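Local coordinates for protein Non-reducing end beta-L-arabinofuranosidase (Bacteroides thetaiotaomicron, PDB 5MQO) that probably hydrolyses glycosidic linkages of complex plant pectin as a family GH127 glycoside hydrolase of a gut bacterium, at residues 405-413 with 481-489. Numbering follows the deposited sequence.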
loop_
_atom_site.group_PDB
_atom_site.type_symbol
_atom_site.label_atom_id
_atom_site.label_comp_id
_atom_site.label_asym_id
_atom_site.label_seq_id
_atom_site.Cartn_x
_atom_site.Cartn_y
_atom_site.Cartn_z
ATOM N N ALA A 405 -4.231 -1.696 10.423
ATOM C CA ALA A 405 -5.026 -2.232 9.311
ATOM C C ALA A 405 -5.774 -1.167 8.470
ATOM O O ALA A 405 -5.895 -1.329 7.242
ATOM C CB ALA A 405 -5.997 -3.301 9.800
ATOM N N GLU A 406 -6.263 -0.112 9.117
ATOM C CA GLU A 406 -6.906 1.013 8.429
ATOM C C GLU A 406 -5.990 1.632 7.368
ATOM O O GLU A 406 -6.401 1.860 6.215
ATOM C CB GLU A 406 -7.299 2.086 9.454
ATOM C CG GLU A 406 -8.164 3.232 8.944
ATOM C CD GLU A 406 -9.482 2.797 8.345
ATOM O OE1 GLU A 406 -10.133 1.878 8.886
ATOM O OE2 GLU A 406 -9.880 3.379 7.317
ATOM N N LEU A 407 -4.738 1.850 7.749
ATOM C CA LEU A 407 -3.730 2.419 6.853
ATOM C C LEU A 407 -3.345 1.529 5.702
ATOM O O LEU A 407 -3.110 2.028 4.591
ATOM C CB LEU A 407 -2.501 2.863 7.659
ATOM C CG LEU A 407 -2.927 4.226 8.250
ATOM C CD1 LEU A 407 -2.501 4.396 9.667
ATOM C CD2 LEU A 407 -2.423 5.373 7.389
ATOM N N VAL A 408 -3.279 0.222 5.957
ATOM C CA VAL A 408 -3.084 -0.737 4.877
ATOM C C VAL A 408 -4.193 -0.547 3.842
ATOM O O VAL A 408 -3.901 -0.489 2.656
ATOM C CB VAL A 408 -3.032 -2.203 5.401
ATOM C CG1 VAL A 408 -3.093 -3.211 4.263
ATOM C CG2 VAL A 408 -1.755 -2.441 6.191
ATOM N N GLU A 409 -5.452 -0.425 4.284
ATOM C CA GLU A 409 -6.592 -0.305 3.341
ATOM C C GLU A 409 -6.570 1.030 2.589
ATOM O O GLU A 409 -6.667 1.054 1.343
ATOM C CB GLU A 409 -7.957 -0.464 4.033
ATOM C CG GLU A 409 -9.138 -0.751 3.091
ATOM C CD GLU A 409 -10.461 -0.975 3.827
ATOM O OE1 GLU A 409 -10.881 -0.041 4.554
ATOM O OE2 GLU A 409 -11.047 -2.092 3.746
ATOM N N THR A 410 -6.452 2.122 3.346
ATOM C CA THR A 410 -6.372 3.473 2.774
ATOM C C THR A 410 -5.323 3.535 1.673
ATOM O O THR A 410 -5.626 3.967 0.557
ATOM C CB THR A 410 -6.009 4.481 3.869
ATOM O OG1 THR A 410 -6.948 4.314 4.940
ATOM C CG2 THR A 410 -6.007 5.953 3.364
ATOM N N CYS A 411 -4.129 3.030 1.970
ATOM C CA CYS A 411 -3.036 3.018 1.001
ATOM C C CYS A 411 -3.373 2.192 -0.239
ATOM O O CYS A 411 -3.220 2.663 -1.388
ATOM C CB CYS A 411 -1.734 2.544 1.656
ATOM S SG CYS A 411 -1.008 3.754 2.799
ATOM N N LEU A 412 -3.874 0.983 -0.004
ATOM C CA LEU A 412 -4.174 0.065 -1.099
ATOM C C LEU A 412 -5.149 0.618 -2.140
ATOM O O LEU A 412 -4.814 0.568 -3.321
ATOM C CB LEU A 412 -4.661 -1.303 -0.579
ATOM C CG LEU A 412 -4.927 -2.418 -1.613
ATOM C CD1 LEU A 412 -3.737 -2.791 -2.489
ATOM C CD2 LEU A 412 -5.434 -3.661 -0.892
ATOM N N TYR A 413 -6.322 1.136 -1.721
ATOM C CA TYR A 413 -7.302 1.695 -2.684
ATOM C C TYR A 413 -6.861 3.071 -3.256
ATOM O O TYR A 413 -7.084 3.356 -4.419
ATOM C CB TYR A 413 -8.717 1.832 -2.104
ATOM C CG TYR A 413 -9.460 0.550 -1.752
ATOM C CD1 TYR A 413 -10.222 -0.140 -2.687
ATOM C CD2 TYR A 413 -9.444 0.057 -0.460
ATOM C CE1 TYR A 413 -10.909 -1.326 -2.348
ATOM C CE2 TYR A 413 -10.137 -1.103 -0.117
ATOM C CZ TYR A 413 -10.870 -1.788 -1.054
ATOM O OH TYR A 413 -11.503 -2.946 -0.634
ATOM N N ILE A 481 -9.439 -15.970 13.741
ATOM C CA ILE A 481 -9.257 -15.383 12.404
ATOM C C ILE A 481 -9.770 -13.933 12.308
ATOM O O ILE A 481 -10.893 -13.625 12.717
ATOM C CB ILE A 481 -10.028 -16.221 11.375
ATOM C CG1 ILE A 481 -9.485 -17.656 11.412
ATOM C CG2 ILE A 481 -9.972 -15.598 9.970
ATOM C CD1 ILE A 481 -10.247 -18.634 10.556
ATOM N N TYR A 482 -8.959 -13.067 11.697
ATOM C CA TYR A 482 -9.256 -11.639 11.600
ATOM C C TYR A 482 -9.618 -11.227 10.187
ATOM O O TYR A 482 -8.855 -11.494 9.254
ATOM C CB TYR A 482 -8.042 -10.844 12.058
ATOM C CG TYR A 482 -7.680 -11.087 13.501
ATOM C CD1 TYR A 482 -7.032 -12.269 13.888
ATOM C CD2 TYR A 482 -7.979 -10.146 14.486
ATOM C CE1 TYR A 482 -6.684 -12.497 15.213
ATOM C CE2 TYR A 482 -7.641 -10.373 15.820
ATOM C CZ TYR A 482 -7.002 -11.547 16.182
ATOM O OH TYR A 482 -6.667 -11.774 17.487
ATOM N N CYS A 483 -10.772 -10.579 10.023
ATOM C CA CYS A 483 -11.123 -10.004 8.723
ATOM C C CYS A 483 -10.596 -8.562 8.661
ATOM O O CYS A 483 -11.146 -7.659 9.304
ATOM C CB CYS A 483 -12.632 -10.055 8.464
ATOM S SG CYS A 483 -13.358 -11.698 8.697
ATOM N N ASN A 484 -9.546 -8.371 7.867
ATOM C CA ASN A 484 -8.894 -7.097 7.720
ATOM C C ASN A 484 -9.298 -6.299 6.477
ATOM O O ASN A 484 -9.639 -5.131 6.597
ATOM C CB ASN A 484 -7.394 -7.327 7.752
ATOM C CG ASN A 484 -6.921 -7.724 9.126
ATOM O OD1 ASN A 484 -7.169 -7.012 10.076
ATOM N ND2 ASN A 484 -6.253 -8.859 9.239
ATOM N N LEU A 485 -9.247 -6.893 5.290
ATOM C CA LEU A 485 -9.685 -6.179 4.081
ATOM C C LEU A 485 -10.849 -6.889 3.473
ATOM O O LEU A 485 -10.665 -7.959 2.907
ATOM C CB LEU A 485 -8.598 -6.057 3.012
ATOM C CG LEU A 485 -7.287 -5.320 3.315
ATOM C CD1 LEU A 485 -6.684 -4.815 2.008
ATOM C CD2 LEU A 485 -7.434 -4.199 4.336
ATOM N N TYR A 486 -12.024 -6.247 3.558
ATOM C CA TYR A 486 -13.267 -6.769 3.018
ATOM C C TYR A 486 -13.260 -6.787 1.491
ATOM O O TYR A 486 -12.718 -5.894 0.835
ATOM C CB TYR A 486 -14.493 -5.991 3.573
ATOM C CG TYR A 486 -14.562 -6.005 5.098
ATOM C CD1 TYR A 486 -14.675 -7.212 5.793
ATOM C CD2 TYR A 486 -14.490 -4.833 5.843
ATOM C CE1 TYR A 486 -14.697 -7.260 7.177
ATOM C CE2 TYR A 486 -14.514 -4.876 7.244
ATOM C CZ TYR A 486 -14.608 -6.098 7.901
ATOM O OH TYR A 486 -14.632 -6.205 9.267
ATOM N N GLY A 487 -13.894 -7.816 0.940
ATOM C CA GLY A 487 -13.955 -8.067 -0.505
ATOM C C GLY A 487 -14.376 -9.518 -0.721
ATOM O O GLY A 487 -14.047 -10.402 0.087
ATOM N N ALA A 488 -15.110 -9.765 -1.801
ATOM C CA ALA A 488 -15.647 -11.084 -2.053
ATOM C C ALA A 488 -14.492 -12.041 -2.261
ATOM O O ALA A 488 -13.615 -11.756 -3.075
ATOM C CB ALA A 488 -16.528 -11.061 -3.276
ATOM N N ASN A 489 -14.492 -13.152 -1.515
ATOM C CA ASN A 489 -13.399 -14.105 -1.534
ATOM C C ASN A 489 -13.749 -15.480 -0.936
ATOM O O ASN A 489 -14.698 -15.611 -0.176
ATOM C CB ASN A 489 -12.195 -13.522 -0.765
ATOM C CG ASN A 489 -12.426 -13.456 0.750
ATOM O OD1 ASN A 489 -12.579 -14.482 1.433
ATOM N ND2 ASN A 489 -12.420 -12.258 1.281
#
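Ala405 opens the contact by resting its CB 3.9 Å from OD1 of Asn484, the first residue after the strand that carries Ile481 to Cys483. This amide is held on the sheet side, where Tyr560 bonds to OD1 and Thr475 to ND2, so the methyl group meets a side chain whose polar atoms are already engaged. Three residues on, Val408 borders Leu485 loosely, with CG1 4.5 Å from CD2.

Leu485 is the principal apolar contact of the loop and divides its methyls, CD2 toward Val408 and Glu409 and CD1 toward Leu412. Its CD2 lies alongside the aliphatic part of Glu409, 3.8 Å from CB and 4.0 Å from CG, the two side chains running past each other in opposite senses. With CG anti to the backbone N (chi1 -163°) and the chain extended beyond it, Glu409 carries its carboxylate past the leucine to Arg534. The guanidinium forms salt bridges with Glu409 and Glu406 and also donates through NE to the carbonyl O of Asn484, so a single arginine ties helix and loop together where no direct hydrogen bond joins them. Arg534 would be expected to offset the two buried carboxylates only in part.

Leu412 brings CD2 to 3.4 Å from CD1 of Leu485, a close methyl-to-methyl approach at an oblique angle. At the far end, the ring of Tyr413 receives CG of Glu409 at its edge, while its OH lies 3.5 Å from the carbonyl O of Tyr486, a contact rather than a hydrogen bond.

Helix 402-416 thus packs between helix 382-399, which meets Val408 and Cys411, and the loop leaving strand 480-483, joining the (α/α)6-type catalytic domain to the β-domain, where Arg534, touched by Ala405, lies on strand 529-535, parallel to 480-483.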